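Local coordinates for copper induced nitroreductase D (Lactococcus lactis, PDB 2WQF), which binds flavin mononucleotide and probably acts as a copper-induced nitroreductase taking part in defence against oxidative stress, at residues 11-16 with 147-151; 63-68 with 153-157; 95-99 with 175-180; 100-104 with 129-134. All coordinates share one frame; numbering follows the deposited sequence.

Contacts 1, 3 and 4 all draw on one antiparallel sheet, while contact 2 lies farther from the chain centre and is partly buried. Strand 171-182 is shared by neighbours: it pairs with 97-104 in contact 3 and with 146-151, the strand of contact 1. Contacts 3 and 4 both use strand 97-104, first for its bonds within the sheet, then for its packing on helix 121-143. Chemistry follows place: contact 1 is polar and grips the flavin, contact 3 is a ladder of backbone bonds, contact 4 sets an aromatic face on a serine and bridges strand and helix by a water, and contact 2 is mostly aliphatic, with one water bridge.

Contact 1 of 4, residues 11-16 with 147-151; sequences RTIYAL and GANLQ. With FMN (flavin mononucleotide), chain B.
The FMN pocket of this nitroreductase is built where the loop carrying T12, I13 and Y14 meets strand 147-151. The loop is tied to the strand by I13 N, which gives A148 O a nearly straight bond of 2.9 Å, and by N149, whose ND2 reaches back to I13 O at 3.0 Å with that oxygen close to the amide plane. With CG between the backbone N and the carbonyl carbon (chi1 64°), the N149 amide is brought alongside the Y14 ring at an oblique angle, CD1 lying 3.7 Å from N149 CG and the two planes 41° apart. T12 CG2 lies over a face of the same ring, offset toward its rim. Q151 NE2 donates to N149 OD1 at 2.8 Å and also to FMN O2, the oxygen that Y14 OH grips at 2.6 Å. At the other end of the cofactor, R11 NE and T12 N both donate to O3P, and T12 OG1 donates to O2P at 2.7 Å. K189 and R10 add further bonds to the flavin nucleotide. A leucine in place of N149 would probably leave I13 O without its ND2 donor and Q151 NE2 without OD1, the Q151 amide then being steadied by the flavin alone among these partners. N149 is thus a second-shell residue that positions a first-shell one, and the two donors on O2 would be expected to draw electron density toward the pyrimidine end of the flavin.

Contact 2 of 4, residues 63-68 with 153-157; sequences IVAPEL and YNPLI
V64 CG1 of helix 53-73 lies over one face of the Y153 ring, 4.1 Å from the ring centroid and only 12° off the normal, a CH-pi contact. With CG1 anti to the backbone N (chi1 -179°), V64 sends this methyl to the ring and turns CG2 to the CG2 of I157, at 4.1 Å. L68 approaches the ring obliquely, its CD2 lying 3.8 Å from Y153 CE1, while its other methyl, CD1, meets L156 CD2 at 4.0 Å. One residue before V64, I63 crosses I157 at about a right angle, with I63 CG2 3.9 Å from I157 CB. V64 thus touches both the ring and I157, one methyl to each, with L68 and I63 extending the apolar strip. L89 and F92 of helix 88-93 also pack on Y153. The loop is held in shape by I157 N, which donates to Y153 O, and by Q176, whose OE1 accepts from Y153 N and whose NE2 donates to N154 OD1. At the border of the contact E67 OE1 and L156 O, two acceptors, are joined by a water that donates to both, at 3.1 Å and 2.7 Å respectively. Helix and loop are thus held by shape and by the ring face, with the water the polar link between two groups that could not bond directly; the carboxylate is kept to the border, where water can reach it, and the methyls meet behind it.

Contact 3 of 4, residues 95-99 with 175-180; sequences AFGTI and GQLVFG
The F179 ring leans across strand 97-99, so that CE2 comes within 3.5 Å of G97 C and one face looks toward G97 N. CG sits between the backbone N and the carbonyl carbon (chi1 75°), a setting that folds the ring back over the neighbouring strand. The ring lies on the side of G97 where a side chain would point, and the glycine has none. F96, the other residue of the bulge, brings CD2 to 3.8 Å from F179 CE1, which lies at the edge of the F96 ring near its plane. I99 crosses F179 at about a right angle, CG1 reaching CE2 at 3.7 Å, and its CD1 continues toward L177 CD2. On the face bearing T98 and V178, T98 lies side by side with Q176, T98 CG2 being 3.8 Å from Q176 CB; A95, in the loop before the strand, presses its CB on V178 CG1 at 3.4 Å, tighter than usual van der Waals contact. The T98 hydroxyl has its polar partners in Q56 and W60, and the Q176 amide is taken up by the 153-157 loop. An alanine instead of F179 would probably open a gap between F96 and I99 and leave the glycine backbone uncovered. Beneath the side chains, I99 and L177 exchange two 2.8 Å bonds; F179 N donates to G97 O, and G97 N returns a bond to F179 O, to which F96 N adds a weak one. F96 and G97 together opposite F179 make a classic beta bulge, at the start of an antiparallel pairing within the central sheet of the nitroreductase fold.

Contact 4 of 4, residues 100-104 with 129-134; sequences LFFED and GSGIIS
F101 leaves strand 100-104 toward helix 129-134 with CG anti to the carbonyl carbon (chi1 -72°), which lays its ring against the helix at S134. CB stands 4.1 Å from S134 OG, and CG closes on the same oxygen at 3.7 Å; the hydroxyl sits above the ring centre. Along one side of the ring CD1 meets I133 CD1 at 3.7 Å, near the ring plane, so the isoleucine lies at the edge while the serine takes a face. Farther out, CE1 and the tip CZ rest on S134 CA, which makes a CH-pi contact 4.1 Å from the centroid. CE2, on the other side, looks to L177 of the neighbouring strand. S134 OG is fixed by its own helix: it donates to S130 O at 2.7 Å from above the carbonyl plane, and S134 N reaches that oxygen from the other face, so the carbonyl holds two donors. Two residues on, E103 bends at chi2 and brings OE2 to S130, 3.6 Å from its CA. A water among these buried residues links the strand to the helix, donating to E103 OE2 at 2.7 Å and to F102 O and accepting from S130 OG. E103 OE1 is held separately by the hydroxyls of T45 and S126, so both carboxylate oxygens are satisfied although buried. Strand 97-104 runs between strands 46-52 and 171-182, with helix 121-143 laid on the face bearing F101; on the other face L100 and F102 meet V161 of helix 158-164, and I132, on the same helix as S134, packs on V135 of the second subunit.

Contact 1 of 4, residues 11-16 with 147-151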
loop_
_atom_site.group_PDB
_atom_site.type_symbol
_atom_site.label_atom_id
_atom_site.label_comp_id
_atom_site.label_asym_id
_atom_site.label_seq_id
_atom_site.Cartn_x
_atom_site.Cartn_y
_atom_site.Cartn_z
ATOM N N ARG A 11 7.229 -13.004 -1.225
ATOM C CA ARG A 11 6.667 -13.570 -2.439
ATOM C C ARG A 11 5.317 -14.220 -2.159
ATOM O O ARG A 11 4.978 -14.541 -1.017
ATOM C CB ARG A 11 7.598 -14.614 -3.047
ATOM C CG ARG A 11 8.951 -14.069 -3.506
ATOM C CD ARG A 11 8.849 -13.092 -4.666
ATOM N NE ARG A 11 8.151 -13.675 -5.810
ATOM C CZ ARG A 11 8.696 -14.535 -6.661
ATOM N NH1 ARG A 11 9.982 -14.865 -6.564
ATOM N NH2 ARG A 11 7.970 -15.014 -7.638
ATOM N N THR A 12 4.560 -14.420 -3.229
ATOM C CA THR A 12 3.350 -15.227 -3.187
ATOM C C THR A 12 3.732 -16.702 -3.076
ATOM O O THR A 12 4.405 -17.270 -3.944
ATOM C CB THR A 12 2.485 -14.977 -4.430
ATOM O OG1 THR A 12 1.924 -13.666 -4.360
ATOM C CG2 THR A 12 1.360 -15.990 -4.534
ATOM N N ILE A 13 3.322 -17.304 -1.970
ATOM C CA ILE A 13 3.521 -18.720 -1.721
ATOM C C ILE A 13 2.176 -19.386 -1.567
ATOM O O ILE A 13 1.437 -19.095 -0.631
ATOM C CB ILE A 13 4.330 -18.944 -0.413
ATOM C CG1 ILE A 13 5.663 -18.184 -0.434
ATOM C CG2 ILE A 13 4.508 -20.430 -0.108
ATOM C CD1 ILE A 13 6.642 -18.636 -1.495
ATOM N N TYR A 14 1.871 -20.285 -2.485
ATOM C CA TYR A 14 0.598 -20.997 -2.459
ATOM C C TYR A 14 0.659 -22.285 -1.640
ATOM O O TYR A 14 -0.362 -22.705 -1.089
ATOM C CB TYR A 14 0.116 -21.306 -3.886
ATOM C CG TYR A 14 -0.334 -20.048 -4.617
ATOM C CD1 TYR A 14 -1.379 -19.261 -4.104
ATOM C CD2 TYR A 14 0.309 -19.617 -5.775
ATOM C CE1 TYR A 14 -1.797 -18.123 -4.755
ATOM C CE2 TYR A 14 -0.103 -18.468 -6.445
ATOM C CZ TYR A 14 -1.144 -17.720 -5.930
ATOM O OH TYR A 14 -1.560 -16.578 -6.610
ATOM N N ALA A 15 1.842 -22.903 -1.565
ATOM C CA ALA A 15 2.014 -24.168 -0.866
ATOM C C ALA A 15 2.407 -23.871 0.565
ATOM O O ALA A 15 3.591 -23.637 0.870
ATOM C CB ALA A 15 3.076 -25.040 -1.555
ATOM N N LEU A 16 1.403 -23.886 1.430
ATOM C CA LEU A 16 1.554 -23.453 2.817
ATOM C C LEU A 16 1.159 -24.562 3.780
ATOM O O LEU A 16 0.223 -25.339 3.522
ATOM C CB LEU A 16 0.717 -22.189 3.086
ATOM C CG LEU A 16 1.145 -20.924 2.347
ATOM C CD1 LEU A 16 0.105 -19.835 2.574
ATOM C CD2 LEU A 16 2.544 -20.438 2.762
ATOM N N GLY A 147 5.454 -17.979 4.588
ATOM C CA GLY A 147 4.943 -17.533 3.306
ATOM C C GLY A 147 3.502 -17.102 3.427
ATOM O O GLY A 147 2.826 -17.358 4.427
ATOM N N ALA A 148 3.021 -16.439 2.396
ATOM C CA ALA A 148 1.634 -15.997 2.366
ATOM C C ALA A 148 1.194 -15.747 0.943
ATOM O O ALA A 148 2.022 -15.581 0.034
ATOM C CB ALA A 148 1.437 -14.705 3.212
ATOM N N ASN A 149 -0.127 -15.689 0.755
ATOM C CA ASN A 149 -0.732 -15.276 -0.513
ATOM C C ASN A 149 -1.990 -14.468 -0.201
ATOM O O ASN A 149 -2.588 -14.620 0.861
ATOM C CB ASN A 149 -0.970 -16.485 -1.436
ATOM C CG ASN A 149 -1.979 -17.468 -0.867
ATOM O OD1 ASN A 149 -3.166 -17.238 -0.914
ATOM N ND2 ASN A 149 -1.500 -18.548 -0.317
ATOM N N LEU A 150 -2.330 -13.561 -1.098
ATOM C CA LEU A 150 -3.398 -12.614 -0.883
ATOM C C LEU A 150 -4.599 -12.922 -1.784
ATOM O O LEU A 150 -4.493 -12.892 -3.004
ATOM C CB LEU A 150 -2.892 -11.183 -1.159
ATOM C CG LEU A 150 -3.894 -10.059 -0.892
ATOM C CD1 LEU A 150 -4.235 -9.972 0.572
ATOM C CD2 LEU A 150 -3.344 -8.738 -1.410
ATOM N N GLN A 151 -5.731 -13.217 -1.151
ATOM C CA GLN A 151 -6.955 -13.580 -1.822
ATOM C C GLN A 151 -8.030 -12.528 -1.649
ATOM O O GLN A 151 -7.967 -11.670 -0.750
ATOM C CB GLN A 151 -7.471 -14.928 -1.320
ATOM C CG GLN A 151 -6.518 -16.087 -1.515
ATOM C CD GLN A 151 -5.998 -16.155 -2.935
ATOM O OE1 GLN A 151 -6.759 -16.017 -3.883
ATOM N NE2 GLN A 151 -4.695 -16.332 -3.085
HETATM N N1 FMN B . -2.934 -13.259 -5.775
HETATM C C2 FMN B . -3.985 -14.284 -5.709
HETATM O O2 FMN B . -3.691 -15.457 -5.753
HETATM N N3 FMN B . -5.353 -13.857 -5.674
HETATM C C4 FMN B . -5.726 -12.526 -5.659
HETATM O O4 FMN B . -6.883 -12.237 -5.530
HETATM C C4A FMN B . -4.677 -11.504 -5.748
HETATM N N5 FMN B . -4.924 -10.238 -5.785
HETATM C C5A FMN B . -3.811 -9.279 -5.489
HETATM C C6 FMN B . -4.158 -7.857 -5.164
HETATM C C7 FMN B . -3.226 -6.974 -4.826
HETATM C C7M FMN B . -3.633 -5.545 -4.541
HETATM C C8 FMN B . -1.787 -7.436 -4.747
HETATM C C8M FMN B . -0.713 -6.463 -4.293
HETATM C C9 FMN B . -1.452 -8.693 -5.060
HETATM C C9A FMN B . -2.516 -9.688 -5.448
HETATM N N10 FMN B . -2.218 -11.038 -5.808
HETATM C C10 FMN B . -3.256 -11.972 -5.794
HETATM C "C1'" FMN B . -0.845 -11.523 -5.857
HETATM C "C2'" FMN B . -0.116 -10.964 -7.075
HETATM O "O2'" FMN B . -0.567 -11.630 -8.226
HETATM C "C3'" FMN B . 1.386 -11.140 -6.839
HETATM O "O3'" FMN B . 1.697 -10.277 -5.763
HETATM C "C4'" FMN B . 2.191 -10.715 -8.080
HETATM O "O4'" FMN B . 1.981 -11.640 -9.137
HETATM C "C5'" FMN B . 3.686 -10.609 -7.788
HETATM O "O5'" FMN B . 4.148 -11.863 -7.306
HETATM P P FMN B . 4.829 -11.964 -5.827
HETATM O O1P FMN B . 5.924 -10.980 -5.724
HETATM O O2P FMN B . 3.706 -11.680 -4.758
HETATM O O3P FMN B . 5.348 -13.463 -5.718
HETATM O O HOH W 1 -0.888 -13.775 -3.578
HETATM O O HOH W 2 -2.356 -21.477 0.317
#

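Contact 2 of 4, residues 63-68 with 153-157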
loop_
_atom_site.group_PDB
_atom_site.type_symbol
_atom_site.label_atom_id
_atom_site.label_comp_id
_atom_site.label_asym_id
_atom_site.label_seq_id
_atom_site.Cartn_x
_atom_site.Cartn_y
_atom_site.Cartn_z
ATOM N N ILE A 63 -17.436 -21.389 5.455
ATOM C CA ILE A 63 -17.817 -20.113 4.852
ATOM C C ILE A 63 -17.399 -19.991 3.396
ATOM O O ILE A 63 -18.249 -19.845 2.523
ATOM C CB ILE A 63 -17.292 -18.905 5.689
ATOM C CG1 ILE A 63 -17.938 -18.928 7.070
ATOM C CG2 ILE A 63 -17.557 -17.579 4.989
ATOM C CD1 ILE A 63 -17.432 -17.849 8.040
ATOM N N VAL A 64 -16.113 -20.063 3.087
ATOM C CA VAL A 64 -15.705 -19.782 1.713
ATOM C C VAL A 64 -16.239 -20.830 0.732
ATOM O O VAL A 64 -16.812 -20.487 -0.296
ATOM C CB VAL A 64 -14.189 -19.650 1.569
ATOM C CG1 VAL A 64 -13.843 -19.331 0.129
ATOM C CG2 VAL A 64 -13.646 -18.567 2.488
ATOM N N ALA A 65 -16.050 -22.107 1.046
ATOM C CA ALA A 65 -16.484 -23.178 0.149
ATOM C C ALA A 65 -17.991 -23.117 -0.159
ATOM O O ALA A 65 -18.385 -23.092 -1.331
ATOM C CB ALA A 65 -16.094 -24.551 0.722
ATOM N N PRO A 66 -18.842 -23.074 0.884
ATOM C CA PRO A 66 -20.280 -22.993 0.586
ATOM C C PRO A 66 -20.697 -21.712 -0.149
ATOM O O PRO A 66 -21.550 -21.787 -1.029
ATOM C CB PRO A 66 -20.933 -23.055 1.972
ATOM C CG PRO A 66 -19.899 -23.668 2.863
ATOM C CD PRO A 66 -18.588 -23.236 2.324
ATOM N N GLU A 67 -20.122 -20.564 0.201
ATOM C CA GLU A 67 -20.480 -19.306 -0.458
ATOM C C GLU A 67 -20.069 -19.323 -1.927
ATOM O O GLU A 67 -20.800 -18.820 -2.790
ATOM C CB GLU A 67 -19.827 -18.114 0.251
ATOM C CG GLU A 67 -20.387 -17.826 1.649
ATOM C CD GLU A 67 -21.713 -17.102 1.611
ATOM O OE1 GLU A 67 -22.224 -16.858 0.497
ATOM O OE2 GLU A 67 -22.240 -16.766 2.692
ATOM N N LEU A 68 -18.901 -19.901 -2.200
ATOM C CA LEU A 68 -18.397 -20.030 -3.559
ATOM C C LEU A 68 -19.275 -20.993 -4.370
ATOM O O LEU A 68 -19.648 -20.703 -5.514
ATOM C CB LEU A 68 -16.947 -20.519 -3.520
ATOM C CG LEU A 68 -16.029 -20.115 -4.669
ATOM C CD1 LEU A 68 -16.093 -18.634 -4.912
ATOM C CD2 LEU A 68 -14.594 -20.539 -4.365
ATOM N N TYR A 153 -11.995 -12.989 -1.687
ATOM C CA TYR A 153 -13.318 -13.626 -1.686
ATOM C C TYR A 153 -14.378 -12.681 -1.119
ATOM O O TYR A 153 -15.526 -13.062 -0.952
ATOM C CB TYR A 153 -13.257 -14.950 -0.921
ATOM C CG TYR A 153 -12.493 -15.991 -1.699
ATOM C CD1 TYR A 153 -13.056 -16.594 -2.816
ATOM C CD2 TYR A 153 -11.206 -16.344 -1.340
ATOM C CE1 TYR A 153 -12.361 -17.532 -3.547
ATOM C CE2 TYR A 153 -10.502 -17.288 -2.056
ATOM C CZ TYR A 153 -11.079 -17.874 -3.165
ATOM O OH TYR A 153 -10.371 -18.820 -3.881
ATOM N N ASN A 154 -13.973 -11.437 -0.837
ATOM C CA ASN A 154 -14.904 -10.332 -0.637
ATOM C C ASN A 154 -15.464 -9.920 -2.007
ATOM O O ASN A 154 -14.712 -9.963 -3.009
ATOM C CB ASN A 154 -14.178 -9.153 0.023
ATOM C CG ASN A 154 -12.897 -8.778 -0.707
ATOM O OD1 ASN A 154 -11.930 -9.531 -0.689
ATOM N ND2 ASN A 154 -12.910 -7.660 -1.411
ATOM N N PRO A 155 -16.755 -9.512 -2.072
ATOM C CA PRO A 155 -17.692 -9.366 -0.950
ATOM C C PRO A 155 -18.494 -10.622 -0.629
ATOM O O PRO A 155 -19.362 -10.554 0.215
ATOM C CB PRO A 155 -18.678 -8.299 -1.449
ATOM C CG PRO A 155 -18.397 -8.086 -2.889
ATOM C CD PRO A 155 -17.372 -9.070 -3.339
ATOM N N LEU A 156 -18.202 -11.738 -1.286
ATOM C CA LEU A 156 -19.014 -12.948 -1.168
ATOM C C LEU A 156 -19.135 -13.434 0.271
ATOM O O LEU A 156 -20.214 -13.849 0.707
ATOM C CB LEU A 156 -18.420 -14.054 -2.045
ATOM C CG LEU A 156 -18.854 -14.110 -3.510
ATOM C CD1 LEU A 156 -18.664 -12.766 -4.208
ATOM C CD2 LEU A 156 -18.080 -15.214 -4.223
ATOM N N ILE A 157 -18.024 -13.385 1.011
ATOM C CA ILE A 157 -17.969 -13.954 2.360
ATOM C C ILE A 157 -18.189 -12.944 3.468
ATOM O O ILE A 157 -18.185 -13.315 4.637
ATOM C CB ILE A 157 -16.630 -14.666 2.616
ATOM C CG1 ILE A 157 -15.472 -13.669 2.597
ATOM C CG2 ILE A 157 -16.411 -15.754 1.556
ATOM C CD1 ILE A 157 -14.157 -14.300 2.999
HETATM O O HOH W 3 -22.615 -13.924 -0.429
#

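Contact 3 of 4, residues 95-99 with 175-180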
loop_
_atom_site.group_PDB
_atom_site.type_symbol
_atom_site.label_atom_id
_atom_site.label_comp_id
_atom_site.label_asym_id
_atom_site.label_seq_id
_atom_site.Cartn_x
_atom_site.Cartn_y
_atom_site.Cartn_z
ATOM N N ALA A 95 -3.137 -23.992 5.195
ATOM C CA ALA A 95 -2.257 -22.988 5.785
ATOM C C ALA A 95 -2.480 -22.885 7.299
ATOM O O ALA A 95 -3.465 -23.386 7.832
ATOM C CB ALA A 95 -2.499 -21.637 5.117
ATOM N N PHE A 96 -1.578 -22.200 7.981
ATOM C CA PHE A 96 -1.694 -22.008 9.436
ATOM C C PHE A 96 -2.823 -21.051 9.808
ATOM O O PHE A 96 -3.496 -21.223 10.815
ATOM C CB PHE A 96 -0.375 -21.467 9.998
ATOM C CG PHE A 96 -0.354 -21.354 11.489
ATOM C CD1 PHE A 96 -0.135 -22.464 12.278
ATOM C CD2 PHE A 96 -0.488 -20.121 12.103
ATOM C CE1 PHE A 96 -0.095 -22.377 13.651
ATOM C CE2 PHE A 96 -0.457 -20.028 13.472
ATOM C CZ PHE A 96 -0.251 -21.156 14.243
ATOM N N GLY A 97 -3.020 -20.015 9.000
ATOM C CA GLY A 97 -4.026 -19.023 9.328
ATOM C C GLY A 97 -4.377 -18.119 8.173
ATOM O O GLY A 97 -3.784 -18.204 7.085
ATOM N N THR A 98 -5.321 -17.221 8.441
ATOM C CA THR A 98 -5.787 -16.226 7.469
ATOM C C THR A 98 -5.942 -14.900 8.214
ATOM O O THR A 98 -6.565 -14.831 9.276
ATOM C CB THR A 98 -7.114 -16.608 6.767
ATOM O OG1 THR A 98 -6.971 -17.887 6.144
ATOM C CG2 THR A 98 -7.471 -15.625 5.697
ATOM N N ILE A 99 -5.372 -13.843 7.652
ATOM C CA ILE A 99 -5.540 -12.499 8.179
ATOM C C ILE A 99 -6.503 -11.749 7.269
ATOM O O ILE A 99 -6.194 -11.505 6.101
ATOM C CB ILE A 99 -4.208 -11.759 8.256
ATOM C CG1 ILE A 99 -3.177 -12.558 9.065
ATOM C CG2 ILE A 99 -4.396 -10.326 8.805
ATOM C CD1 ILE A 99 -1.724 -12.195 8.738
ATOM N N GLY A 175 -9.433 -7.897 1.782
ATOM C CA GLY A 175 -8.429 -8.858 1.363
ATOM C C GLY A 175 -8.238 -9.918 2.439
ATOM O O GLY A 175 -8.537 -9.678 3.608
ATOM N N GLN A 176 -7.754 -11.090 2.044
ATOM C CA GLN A 176 -7.486 -12.182 2.974
ATOM C C GLN A 176 -6.101 -12.731 2.722
ATOM O O GLN A 176 -5.822 -13.340 1.689
ATOM C CB GLN A 176 -8.528 -13.295 2.857
ATOM C CG GLN A 176 -9.948 -12.804 3.041
ATOM C CD GLN A 176 -10.563 -12.333 1.736
ATOM O OE1 GLN A 176 -10.592 -13.074 0.761
ATOM N NE2 GLN A 176 -11.067 -11.115 1.719
ATOM N N LEU A 177 -5.222 -12.516 3.686
ATOM C CA LEU A 177 -3.837 -12.935 3.557
ATOM C C LEU A 177 -3.674 -14.288 4.260
ATOM O O LEU A 177 -3.708 -14.381 5.478
ATOM C CB LEU A 177 -2.900 -11.882 4.126
ATOM C CG LEU A 177 -1.422 -12.115 3.869
ATOM C CD1 LEU A 177 -1.027 -11.911 2.403
ATOM C CD2 LEU A 177 -0.582 -11.191 4.781
ATOM N N VAL A 178 -3.578 -15.341 3.455
ATOM C CA VAL A 178 -3.392 -16.712 3.899
ATOM C C VAL A 178 -1.901 -16.925 4.137
ATOM O O VAL A 178 -1.079 -16.562 3.298
ATOM C CB VAL A 178 -3.894 -17.688 2.830
ATOM C CG1 VAL A 178 -3.743 -19.114 3.287
ATOM C CG2 VAL A 178 -5.355 -17.418 2.535
ATOM N N PHE A 179 -1.541 -17.462 5.307
ATOM C CA PHE A 179 -0.137 -17.561 5.696
ATOM C C PHE A 179 0.184 -18.855 6.407
ATOM O O PHE A 179 -0.679 -19.516 6.990
ATOM C CB PHE A 179 0.293 -16.350 6.537
ATOM C CG PHE A 179 -0.218 -16.369 7.956
ATOM C CD1 PHE A 179 0.588 -16.854 8.971
ATOM C CD2 PHE A 179 -1.507 -15.945 8.258
ATOM C CE1 PHE A 179 0.131 -16.872 10.286
ATOM C CE2 PHE A 179 -1.986 -15.981 9.575
ATOM C CZ PHE A 179 -1.160 -16.458 10.575
ATOM N N GLY A 180 1.446 -19.241 6.325
ATOM C CA GLY A 180 1.901 -20.460 6.971
ATOM C C GLY A 180 3.327 -20.799 6.639
ATOM O O GLY A 180 4.068 -19.974 6.119
#

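Contact 4 of 4, residues 100-104 with 129-134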
loop_
_atom_site.group_PDB
_atom_site.type_symbol
_atom_site.label_atom_id
_atom_site.label_comp_id
_atom_site.label_asym_id
_atom_site.label_seq_id
_atom_site.Cartn_x
_atom_site.Cartn_y
_atom_site.Cartn_z
ATOM N N LEU A 100 -7.678 -11.419 7.792
ATOM C CA LEU A 100 -8.684 -10.670 7.036
ATOM C C LEU A 100 -8.534 -9.193 7.338
ATOM O O LEU A 100 -8.563 -8.767 8.487
ATOM C CB LEU A 100 -10.095 -11.153 7.354
ATOM C CG LEU A 100 -10.366 -12.621 6.940
ATOM C CD1 LEU A 100 -9.947 -13.591 8.018
ATOM C CD2 LEU A 100 -11.844 -12.816 6.615
ATOM N N PHE A 101 -8.271 -8.440 6.275
ATOM C CA PHE A 101 -8.080 -7.003 6.321
ATOM C C PHE A 101 -9.347 -6.276 5.971
ATOM O O PHE A 101 -9.924 -6.538 4.930
ATOM C CB PHE A 101 -6.983 -6.603 5.334
ATOM C CG PHE A 101 -5.593 -7.015 5.770
ATOM C CD1 PHE A 101 -4.810 -6.187 6.569
ATOM C CD2 PHE A 101 -5.085 -8.250 5.392
ATOM C CE1 PHE A 101 -3.544 -6.573 6.937
ATOM C CE2 PHE A 101 -3.819 -8.629 5.738
ATOM C CZ PHE A 101 -3.044 -7.805 6.524
ATOM N N PHE A 102 -9.746 -5.340 6.838
ATOM C CA PHE A 102 -10.936 -4.532 6.647
ATOM C C PHE A 102 -10.541 -3.054 6.738
ATOM O O PHE A 102 -9.504 -2.705 7.307
ATOM C CB PHE A 102 -12.003 -4.787 7.728
ATOM C CG PHE A 102 -12.384 -6.231 7.935
ATOM C CD1 PHE A 102 -13.636 -6.694 7.554
ATOM C CD2 PHE A 102 -11.530 -7.098 8.590
ATOM C CE1 PHE A 102 -14.013 -8.039 7.785
ATOM C CE2 PHE A 102 -11.880 -8.422 8.803
ATOM C CZ PHE A 102 -13.129 -8.890 8.432
ATOM N N GLU A 103 -11.392 -2.186 6.195
ATOM C CA GLU A 103 -11.265 -0.745 6.378
ATOM C C GLU A 103 -12.521 -0.268 7.096
ATOM O O GLU A 103 -13.652 -0.591 6.683
ATOM C CB GLU A 103 -11.120 -0.032 5.033
ATOM C CG GLU A 103 -9.739 -0.231 4.407
ATOM C CD GLU A 103 -8.647 0.474 5.222
ATOM O OE1 GLU A 103 -8.834 1.675 5.527
ATOM O OE2 GLU A 103 -7.614 -0.174 5.574
ATOM N N ASP A 104 -12.340 0.504 8.158
ATOM C CA ASP A 104 -13.460 0.972 8.965
ATOM C C ASP A 104 -14.173 2.171 8.301
ATOM O O ASP A 104 -13.689 3.308 8.297
ATOM C CB ASP A 104 -12.960 1.324 10.360
ATOM C CG ASP A 104 -14.093 1.597 11.330
ATOM O OD1 ASP A 104 -15.217 1.907 10.893
ATOM O OD2 ASP A 104 -13.853 1.511 12.535
ATOM N N GLY A 129 -4.463 2.700 1.993
ATOM C CA GLY A 129 -4.131 2.240 3.328
ATOM C C GLY A 129 -4.241 0.730 3.487
ATOM O O GLY A 129 -3.422 0.090 4.154
ATOM N N SER A 130 -5.262 0.149 2.876
ATOM C CA SER A 130 -5.460 -1.286 2.929
ATOM C C SER A 130 -4.321 -2.015 2.217
ATOM O O SER A 130 -3.764 -3.005 2.732
ATOM C CB SER A 130 -6.804 -1.690 2.320
ATOM O OG SER A 130 -7.039 -3.057 2.587
ATOM N N GLY A 131 -3.920 -1.494 1.062
ATOM C CA GLY A 131 -2.784 -2.071 0.350
ATOM C C GLY A 131 -1.514 -1.981 1.192
ATOM O O GLY A 131 -0.770 -2.954 1.315
ATOM N N ILE A 132 -1.309 -0.812 1.794
ATOM C CA ILE A 132 -0.131 -0.541 2.608
ATOM C C ILE A 132 -0.014 -1.548 3.757
ATOM O O ILE A 132 1.026 -2.200 3.925
ATOM C CB ILE A 132 -0.197 0.899 3.146
ATOM C CG1 ILE A 132 0.067 1.900 2.004
ATOM C CG2 ILE A 132 0.781 1.137 4.287
ATOM C CD1 ILE A 132 -0.336 3.332 2.355
ATOM N N ILE A 133 -1.065 -1.711 4.550
ATOM C CA ILE A 133 -0.937 -2.591 5.721
ATOM C C ILE A 133 -0.868 -4.064 5.293
ATOM O O ILE A 133 -0.168 -4.856 5.926
ATOM C CB ILE A 133 -2.027 -2.363 6.796
ATOM C CG1 ILE A 133 -3.432 -2.658 6.300
ATOM C CG2 ILE A 133 -1.897 -0.919 7.354
ATOM C CD1 ILE A 133 -4.467 -2.645 7.432
ATOM N N SER A 134 -1.525 -4.406 4.184
ATOM C CA SER A 134 -1.498 -5.782 3.695
ATOM C C SER A 134 -0.068 -6.200 3.320
ATOM O O SER A 134 0.386 -7.292 3.704
ATOM C CB SER A 134 -2.439 -5.976 2.494
ATOM O OG SER A 134 -3.773 -5.742 2.866
HETATM O O HOH W 4 -7.441 -2.874 5.338
#